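Long-range contacts in uncharacterized protein (Pseudomonas aeruginosa PAO1, PDB 6TCB), which is of unknown function but binds calcium ions and forms a two-chain assembly: residues H10-F18 against L41-T49; A69-R77 against G86-L94. All blocks are in the same frame, centred on the assembly; numbering follows the deposited sequence. Where two conformers were deposited one is given.

Interaction 1 of 2, residues H10-F18 against L41-T49; sequences HLEIAKALF and LNARGQAST
Leu11 comes first along helix 3-18 and touches three residues of 41-49. Its CG stands anti to the backbone N (chi1 166°), and the two methyls that branch from it meet different partners. Leu11 CD1 packs on Leu41 CD2 at 3.6 Å and also meets the CG of Gln46. Leu11 CD2 comes obliquely to within 3.5 Å of Arg44 NH2. One turn on, Ala14 CB rests on the same Leu41 CD2 at 3.7 Å. Lys15 crosses Gln46 at about a right angle, its CG 3.5 Å from Gln46 CD. A water donates to both Lys15 O (2.9 Å) and Gln46 OE1 (3.1 Å). Phe18 closes the row. Gln46 OE1 sits at its ring edge, 3.5 Å from Phe18 CD2, with ring and amide planes 27° apart. The ring also reaches Leu41 CD1 and Ser48, whose hydroxyl is hydrogen-bonded to Asn38. Gly45 is the C' residue of a Schellman motif ending helix 33-43, and the turn delivers Gln46 to helix 3-18. No direct hydrogen bond joins the two segments. Van der Waals packing of Leu11, Ala14, Phe18 and Leu41, with the Gln46 chain laid among them, therefore carries the contact, and one water adds a polar bridge at the Gln46 amide.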
loop_
_atom_site.group_PDB
_atom_site.type_symbol
_atom_site.label_atom_id
_atom_site.label_comp_id
_atom_site.label_asym_id
_atom_site.label_seq_id
_atom_site.Cartn_x
_atom_site.Cartn_y
_atom_site.Cartn_z
ATOM N N HIS A 10 -8.109 -8.886 14.923
ATOM C CA HIS A 10 -8.250 -8.027 13.749
ATOM C C HIS A 10 -8.472 -8.839 12.482
ATOM O O HIS A 10 -9.146 -8.358 11.568
ATOM C CB HIS A 10 -7.077 -7.062 13.656
ATOM C CG HIS A 10 -7.210 -5.919 14.608
ATOM N ND1 HIS A 10 -7.930 -4.789 14.304
ATOM C CD2 HIS A 10 -6.832 -5.791 15.900
ATOM C CE1 HIS A 10 -7.931 -3.976 15.349
ATOM N NE2 HIS A 10 -7.277 -4.564 16.332
ATOM N N LEU A 11 -7.987 -10.080 12.434
ATOM C CA LEU A 11 -8.333 -10.954 11.316
ATOM C C LEU A 11 -9.833 -11.214 11.288
ATOM O O LEU A 11 -10.443 -11.256 10.215
ATOM C CB LEU A 11 -7.569 -12.275 11.421
ATOM C CG LEU A 11 -8.040 -13.443 10.547
ATOM C CD1 LEU A 11 -7.820 -13.168 9.086
ATOM C CD2 LEU A 11 -7.337 -14.752 10.971
ATOM N N GLU A 12 -10.448 -11.399 12.457
ATOM C CA GLU A 12 -11.884 -11.660 12.492
ATOM C C GLU A 12 -12.671 -10.443 12.026
ATOM O O GLU A 12 -13.679 -10.570 11.328
ATOM C CB GLU A 12 -12.307 -12.130 13.883
ATOM C CG GLU A 12 -11.708 -13.481 14.271
ATOM C CD GLU A 12 -12.116 -14.605 13.332
ATOM O OE1 GLU A 12 -13.202 -14.504 12.723
ATOM O OE2 GLU A 12 -11.349 -15.584 13.189
ATOM N N ILE A 13 -12.202 -9.246 12.367
ATOM C CA ILE A 13 -12.829 -8.040 11.847
ATOM C C ILE A 13 -12.672 -7.966 10.332
ATOM O O ILE A 13 -13.636 -7.728 9.593
ATOM C CB ILE A 13 -12.252 -6.796 12.542
ATOM C CG1 ILE A 13 -12.534 -6.842 14.039
ATOM C CG2 ILE A 13 -12.838 -5.561 11.891
ATOM C CD1 ILE A 13 -11.749 -5.827 14.847
ATOM N N ALA A 14 -11.442 -8.157 9.850
ATOM C CA ALA A 14 -11.195 -8.166 8.416
ATOM C C ALA A 14 -12.086 -9.169 7.700
ATOM O O ALA A 14 -12.673 -8.855 6.663
ATOM C CB ALA A 14 -9.728 -8.503 8.143
ATOM N N LYS A 15 -12.221 -10.378 8.246
ATOM C CA LYS A 15 -13.040 -11.391 7.587
ATOM C C LYS A 15 -14.484 -10.930 7.444
ATOM O O LYS A 15 -15.132 -11.209 6.425
ATOM C CB LYS A 15 -12.938 -12.717 8.343
ATOM C CG LYS A 15 -11.629 -13.435 8.042
ATOM C CD LYS A 15 -11.358 -14.688 8.871
ATOM C CE LYS A 15 -12.560 -15.210 9.627
ATOM N NZ LYS A 15 -12.220 -16.505 10.295
ATOM N N ALA A 16 -15.009 -10.225 8.449
ATOM C CA ALA A 16 -16.393 -9.762 8.358
ATOM C C ALA A 16 -16.567 -8.782 7.210
ATOM O O ALA A 16 -17.598 -8.785 6.527
ATOM C CB ALA A 16 -16.830 -9.105 9.667
ATOM N N LEU A 17 -15.584 -7.915 6.997
ATOM C CA LEU A 17 -15.655 -6.971 5.894
ATOM C C LEU A 17 -15.345 -7.648 4.568
ATOM O O LEU A 17 -16.005 -7.385 3.553
ATOM C CB LEU A 17 -14.666 -5.837 6.161
ATOM C CG LEU A 17 -15.128 -4.884 7.261
ATOM C CD1 LEU A 17 -13.951 -4.166 7.883
ATOM C CD2 LEU A 17 -16.128 -3.880 6.708
ATOM N N PHE A 18 -14.349 -8.528 4.564
ATOM C CA PHE A 18 -13.948 -9.180 3.328
ATOM C C PHE A 18 -15.069 -10.061 2.790
ATOM O O PHE A 18 -15.149 -10.293 1.582
ATOM C CB PHE A 18 -12.692 -10.019 3.537
ATOM C CG PHE A 18 -11.404 -9.235 3.697
ATOM C CD1 PHE A 18 -11.368 -7.845 3.789
ATOM C CD2 PHE A 18 -10.218 -9.930 3.762
ATOM C CE1 PHE A 18 -10.170 -7.183 3.942
ATOM C CE2 PHE A 18 -9.021 -9.278 3.902
ATOM C CZ PHE A 18 -8.998 -7.900 3.995
ATOM N N LEU A 41 -2.921 -11.824 7.053
ATOM C CA LEU A 41 -4.165 -12.059 6.326
ATOM C C LEU A 41 -3.962 -13.077 5.209
ATOM O O LEU A 41 -4.712 -14.051 5.091
ATOM C CB LEU A 41 -4.682 -10.741 5.750
ATOM C CG LEU A 41 -5.248 -9.744 6.762
ATOM C CD1 LEU A 41 -5.484 -8.423 6.073
ATOM C CD2 LEU A 41 -6.521 -10.251 7.439
ATOM N N ASN A 42 -2.926 -12.883 4.392
ATOM C CA ASN A 42 -2.699 -13.786 3.266
ATOM C C ASN A 42 -2.354 -15.190 3.738
ATOM O O ASN A 42 -2.838 -16.174 3.170
ATOM C CB ASN A 42 -1.627 -13.210 2.335
ATOM C CG ASN A 42 -2.170 -12.104 1.444
ATOM O OD1 ASN A 42 -2.971 -12.354 0.543
ATOM N ND2 ASN A 42 -1.753 -10.881 1.694
ATOM N N ALA A 43 -1.548 -15.311 4.790
ATOM C CA ALA A 43 -1.204 -16.637 5.288
ATOM C C ALA A 43 -2.421 -17.376 5.821
ATOM O O ALA A 43 -2.494 -18.608 5.709
ATOM C CB ALA A 43 -0.153 -16.514 6.391
ATOM N N ARG A 44 -3.380 -16.652 6.413
ATOM C CA ARG A 44 -4.565 -17.243 7.008
ATOM C C ARG A 44 -5.709 -17.398 6.008
ATOM O O ARG A 44 -6.844 -17.667 6.420
ATOM C CB ARG A 44 -5.054 -16.415 8.202
ATOM C CG ARG A 44 -4.037 -16.093 9.283
ATOM C CD ARG A 44 -3.514 -17.313 10.014
ATOM N NE ARG A 44 -4.475 -18.404 10.122
ATOM C CZ ARG A 44 -5.408 -18.504 11.065
ATOM N NH1 ARG A 44 -6.220 -19.552 11.074
ATOM N NH2 ARG A 44 -5.539 -17.559 11.988
ATOM N N GLY A 45 -5.448 -17.207 4.715
ATOM C CA GLY A 45 -6.415 -17.519 3.683
ATOM C C GLY A 45 -7.306 -16.378 3.254
ATOM O O GLY A 45 -8.309 -16.621 2.569
ATOM N N GLN A 46 -6.967 -15.153 3.615
ATOM C CA GLN A 46 -7.744 -13.964 3.290
ATOM C C GLN A 46 -6.897 -13.126 2.345
ATOM O O GLN A 46 -6.114 -12.283 2.786
ATOM C CB GLN A 46 -8.066 -13.184 4.559
ATOM C CG GLN A 46 -8.990 -13.909 5.511
ATOM C CD GLN A 46 -10.330 -14.220 4.882
ATOM O OE1 GLN A 46 -11.001 -13.337 4.350
ATOM N NE2 GLN A 46 -10.733 -15.477 4.952
ATOM N N ALA A 47 -7.057 -13.366 1.041
ATOM C CA ALA A 47 -6.251 -12.684 0.039
ATOM C C ALA A 47 -6.436 -11.182 0.156
ATOM O O ALA A 47 -7.562 -10.679 0.133
ATOM C CB ALA A 47 -6.670 -13.153 -1.356
ATOM N N SER A 48 -5.324 -10.464 0.287
ATOM C CA SER A 48 -5.376 -9.052 0.624
ATOM C C SER A 48 -4.207 -8.288 0.031
ATOM O O SER A 48 -3.072 -8.773 0.015
ATOM C CB SER A 48 -5.345 -8.878 2.156
ATOM O OG SER A 48 -5.392 -7.512 2.528
ATOM N N THR A 49 -4.511 -7.074 -0.420
ATOM C CA THR A 49 -3.524 -6.084 -0.833
ATOM C C THR A 49 -3.489 -4.959 0.193
ATOM O O THR A 49 -4.534 -4.415 0.565
ATOM C CB THR A 49 -3.910 -5.506 -2.197
ATOM O OG1 THR A 49 -4.015 -6.573 -3.144
ATOM C CG2 THR A 49 -2.872 -4.504 -2.684
HETATM O O HOH W 1 -14.125 -13.385 4.711
#

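Interaction 2 of 2, residues A69-R77 against G86-L94; sequences AVRATARAR and GEDALPVLL
Thr73 has OG1 anti to its carbonyl carbon (chi1 -58°), which sets the hydroxyl beside the backbone of Leu94. Arg77 bends at chi3 (57°), turning its guanidinium toward Leu90 and Pro91. The motif is a C-terminal tail folded back along helix 67-82. Leu94 N donates to Thr73 OG1 over 3.0 Å, and that hydroxyl donates in turn to Ala69 O at 2.8 Å. The amide of Thr73 reaches Ala69 O from the opposite face of the carbonyl plane. Apolar groups flank this chain of bonds: Leu93 CD1 packs on Val70 CG2 at 4.0 Å, and Leu94 lies over Ala72 and Ala76. Arg77 binds the middle of the tail. Leu90 CD1 sits over one face of its guanidinium, offset toward the rim. Glu87 OE1 forms a salt bridge with Arg77 NH2 at 3.5 Å, the carboxylate and guanidinium planes 71° apart, and Glu87 OE2 also pairs with Arg81. Asp57 takes Arg77 NE, and Trp25 adds a cation-pi contact. Asp66 and Asp68, calcium-binding residues of this protein, lie just before Ala69, although neither holds calcium in this chain. Arg77 NH1 donates to Pro91 O at 3.0 Å, with the oxygen in the guanidinium plane.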
loop_
_atom_site.group_PDB
_atom_site.type_symbol
_atom_site.label_atom_id
_atom_site.label_comp_id
_atom_site.label_asym_id
_atom_site.label_seq_id
_atom_site.Cartn_x
_atom_site.Cartn_y
_atom_site.Cartn_z
ATOM N N ALA A 69 -11.137 2.337 -6.721
ATOM C CA ALA A 69 -12.264 2.814 -5.935
ATOM C C ALA A 69 -11.858 3.058 -4.488
ATOM O O ALA A 69 -12.329 4.016 -3.862
ATOM C CB ALA A 69 -13.421 1.824 -6.018
ATOM N N VAL A 70 -10.965 2.221 -3.946
ATOM C CA VAL A 70 -10.448 2.457 -2.599
ATOM C C VAL A 70 -9.662 3.764 -2.546
ATOM O O VAL A 70 -9.802 4.548 -1.603
ATOM C CB VAL A 70 -9.624 1.252 -2.112
ATOM C CG1 VAL A 70 -9.014 1.508 -0.757
ATOM C CG2 VAL A 70 -10.518 0.030 -2.020
ATOM N N ARG A 71 -8.828 4.023 -3.556
ATOM C CA ARG A 71 -8.096 5.287 -3.601
ATOM C C ARG A 71 -9.046 6.472 -3.698
ATOM O O ARG A 71 -8.858 7.483 -3.009
ATOM C CB ARG A 71 -7.096 5.275 -4.762
ATOM C CG ARG A 71 -6.376 6.607 -4.929
ATOM C CD ARG A 71 -5.195 6.545 -5.893
ATOM N NE ARG A 71 -5.580 6.003 -7.192
ATOM C CZ ARG A 71 -4.744 5.762 -8.199
ATOM N NH1 ARG A 71 -3.446 6.011 -8.088
ATOM N NH2 ARG A 71 -5.223 5.249 -9.321
ATOM N N ALA A 72 -10.081 6.377 -4.530
ATOM C CA ALA A 72 -11.055 7.462 -4.585
ATOM C C ALA A 72 -11.702 7.671 -3.221
ATOM O O ALA A 72 -11.924 8.812 -2.793
ATOM C CB ALA A 72 -12.117 7.178 -5.647
ATOM N N THR A 73 -12.009 6.575 -2.522
ATOM C CA THR A 73 -12.596 6.665 -1.189
ATOM C C THR A 73 -11.658 7.397 -0.234
ATOM O O THR A 73 -12.106 8.217 0.579
ATOM C CB THR A 73 -12.940 5.253 -0.690
ATOM O OG1 THR A 73 -13.848 4.606 -1.609
ATOM C CG2 THR A 73 -13.601 5.278 0.688
ATOM N N ALA A 74 -10.349 7.135 -0.334
ATOM C CA ALA A 74 -9.395 7.774 0.566
ATOM C C ALA A 74 -9.377 9.282 0.385
ATOM O O ALA A 74 -9.148 10.020 1.350
ATOM C CB ALA A 74 -7.999 7.202 0.325
ATOM N N ARG A 75 -9.589 9.763 -0.844
ATOM C CA ARG A 75 -9.633 11.208 -1.071
ATOM C C ARG A 75 -10.780 11.837 -0.292
ATOM O O ARG A 75 -10.618 12.886 0.347
ATOM C CB ARG A 75 -9.768 11.497 -2.571
ATOM C CG ARG A 75 -8.601 10.975 -3.394
ATOM C CD ARG A 75 -8.707 11.362 -4.857
ATOM N NE ARG A 75 -7.570 10.857 -5.622
ATOM C CZ ARG A 75 -7.641 9.943 -6.587
ATOM N NH1 ARG A 75 -8.804 9.405 -6.942
ATOM N NH2 ARG A 75 -6.528 9.576 -7.211
ATOM N N ALA A 76 -11.940 11.196 -0.309
ATOM C CA ALA A 76 -13.077 11.700 0.449
ATOM C C ALA A 76 -12.855 11.566 1.947
ATOM O O ALA A 76 -13.186 12.477 2.713
ATOM C CB ALA A 76 -14.342 10.942 0.041
ATOM N N ARG A 77 -12.322 10.426 2.386
ATOM C CA ARG A 77 -11.991 10.239 3.792
ATOM C C ARG A 77 -11.068 11.343 4.291
ATOM O O ARG A 77 -11.229 11.834 5.411
ATOM C CB ARG A 77 -11.326 8.870 3.966
ATOM C CG ARG A 77 -12.256 7.677 3.808
ATOM C CD ARG A 77 -11.503 6.375 3.720
ATOM N NE ARG A 77 -10.638 6.141 4.873
ATOM C CZ ARG A 77 -11.022 5.569 6.009
ATOM N NH1 ARG A 77 -12.277 5.182 6.176
ATOM N NH2 ARG A 77 -10.141 5.384 6.982
ATOM N N GLY A 86 -14.783 11.497 12.973
ATOM C CA GLY A 86 -14.053 10.363 13.503
ATOM C C GLY A 86 -13.981 9.213 12.517
ATOM O O GLY A 86 -14.776 9.107 11.583
ATOM N N GLU A 87 -13.013 8.317 12.751
ATOM C CA GLU A 87 -12.712 7.278 11.771
ATOM C C GLU A 87 -13.927 6.395 11.488
ATOM O O GLU A 87 -14.120 5.952 10.353
ATOM C CB GLU A 87 -11.515 6.430 12.219
ATOM C CG GLU A 87 -10.183 7.184 12.347
ATOM C CD GLU A 87 -9.612 7.694 11.019
ATOM O OE1 GLU A 87 -9.495 6.916 10.044
ATOM O OE2 GLU A 87 -9.251 8.887 10.960
ATOM N N ASP A 88 -14.760 6.120 12.497
ATOM C CA ASP A 88 -15.889 5.209 12.294
ATOM C C ASP A 88 -17.030 5.826 11.486
ATOM O O ASP A 88 -17.925 5.090 11.045
ATOM C CB ASP A 88 -16.399 4.697 13.646
ATOM N N ALA A 89 -17.010 7.141 11.267
ATOM C CA ALA A 89 -17.982 7.817 10.421
ATOM C C ALA A 89 -17.454 8.068 9.015
ATOM O O ALA A 89 -18.205 8.541 8.158
ATOM C CB ALA A 89 -18.406 9.143 11.062
ATOM N N LEU A 90 -16.185 7.750 8.749
ATOM C CA LEU A 90 -15.648 7.988 7.420
ATOM C C LEU A 90 -16.122 6.910 6.456
ATOM O O LEU A 90 -16.371 5.772 6.864
ATOM C CB LEU A 90 -14.125 7.980 7.448
ATOM C CG LEU A 90 -13.479 9.015 8.358
ATOM C CD1 LEU A 90 -11.970 8.805 8.350
ATOM C CD2 LEU A 90 -13.810 10.441 7.969
ATOM N N PRO A 91 -16.242 7.245 5.175
ATOM C CA PRO A 91 -16.713 6.258 4.199
ATOM C C PRO A 91 -15.780 5.062 4.108
ATOM O O PRO A 91 -14.552 5.194 4.166
ATOM C CB PRO A 91 -16.735 7.034 2.876
ATOM C CG PRO A 91 -16.704 8.461 3.263
ATOM C CD PRO A 91 -16.036 8.577 4.584
ATOM N N VAL A 92 -16.387 3.897 3.955
ATOM C CA VAL A 92 -15.657 2.645 3.769
ATOM C C VAL A 92 -15.363 2.404 2.296
ATOM O O VAL A 92 -14.247 2.027 1.929
ATOM C CB VAL A 92 -16.445 1.480 4.397
ATOM C CG1 VAL A 92 -15.812 0.154 4.018
ATOM C CG2 VAL A 92 -16.498 1.635 5.908
ATOM N N LEU A 93 -16.344 2.628 1.428
ATOM C CA LEU A 93 -16.156 2.451 -0.010
ATOM C C LEU A 93 -17.222 3.285 -0.697
ATOM O O LEU A 93 -18.412 3.042 -0.485
ATOM C CB LEU A 93 -16.295 0.982 -0.382
ATOM C CG LEU A 93 -15.944 0.608 -1.821
ATOM C CD1 LEU A 93 -14.473 0.849 -2.085
ATOM C CD2 LEU A 93 -16.326 -0.844 -2.095
ATOM N N LEU A 94 -16.812 4.264 -1.493
ATOM C CA LEU A 94 -17.777 5.142 -2.139
ATOM C C LEU A 94 -18.731 4.383 -3.051
ATOM O O LEU A 94 -18.392 3.329 -3.593
ATOM C CB LEU A 94 -17.061 6.216 -2.941
ATOM C CG LEU A 94 -16.291 7.222 -2.085
ATOM C CD1 LEU A 94 -15.587 8.192 -3.011
ATOM C CD2 LEU A 94 -17.191 7.957 -1.106
ATOM O OXT LEU A 94 -19.865 4.824 -3.250
HETATM O O HOH W 2 -12.683 4.140 8.841
#

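From the N terminus, helix 3-18 is the first part of the fold to be tied. Interaction 1 closes a loop that contains strand 24-25 and most of helix 33-43, and joins helix 3-18 to the end of helix 33-43 and the turn that leads into strand 48-53. The chain then runs through strands 48-53 and 57-62 into helix 67-82. Interaction 2 closes a much shorter loop there and fastens the C-terminal tail to that helix. The two loops follow in series and neither nest nor cross. Their centres are 19 Å apart, on opposite sides of the chain's centre. The three-stranded antiparallel sheet connects them: Tyr24 touches Phe18 of interaction 1, and Trp25 touches Thr73 of interaction 2.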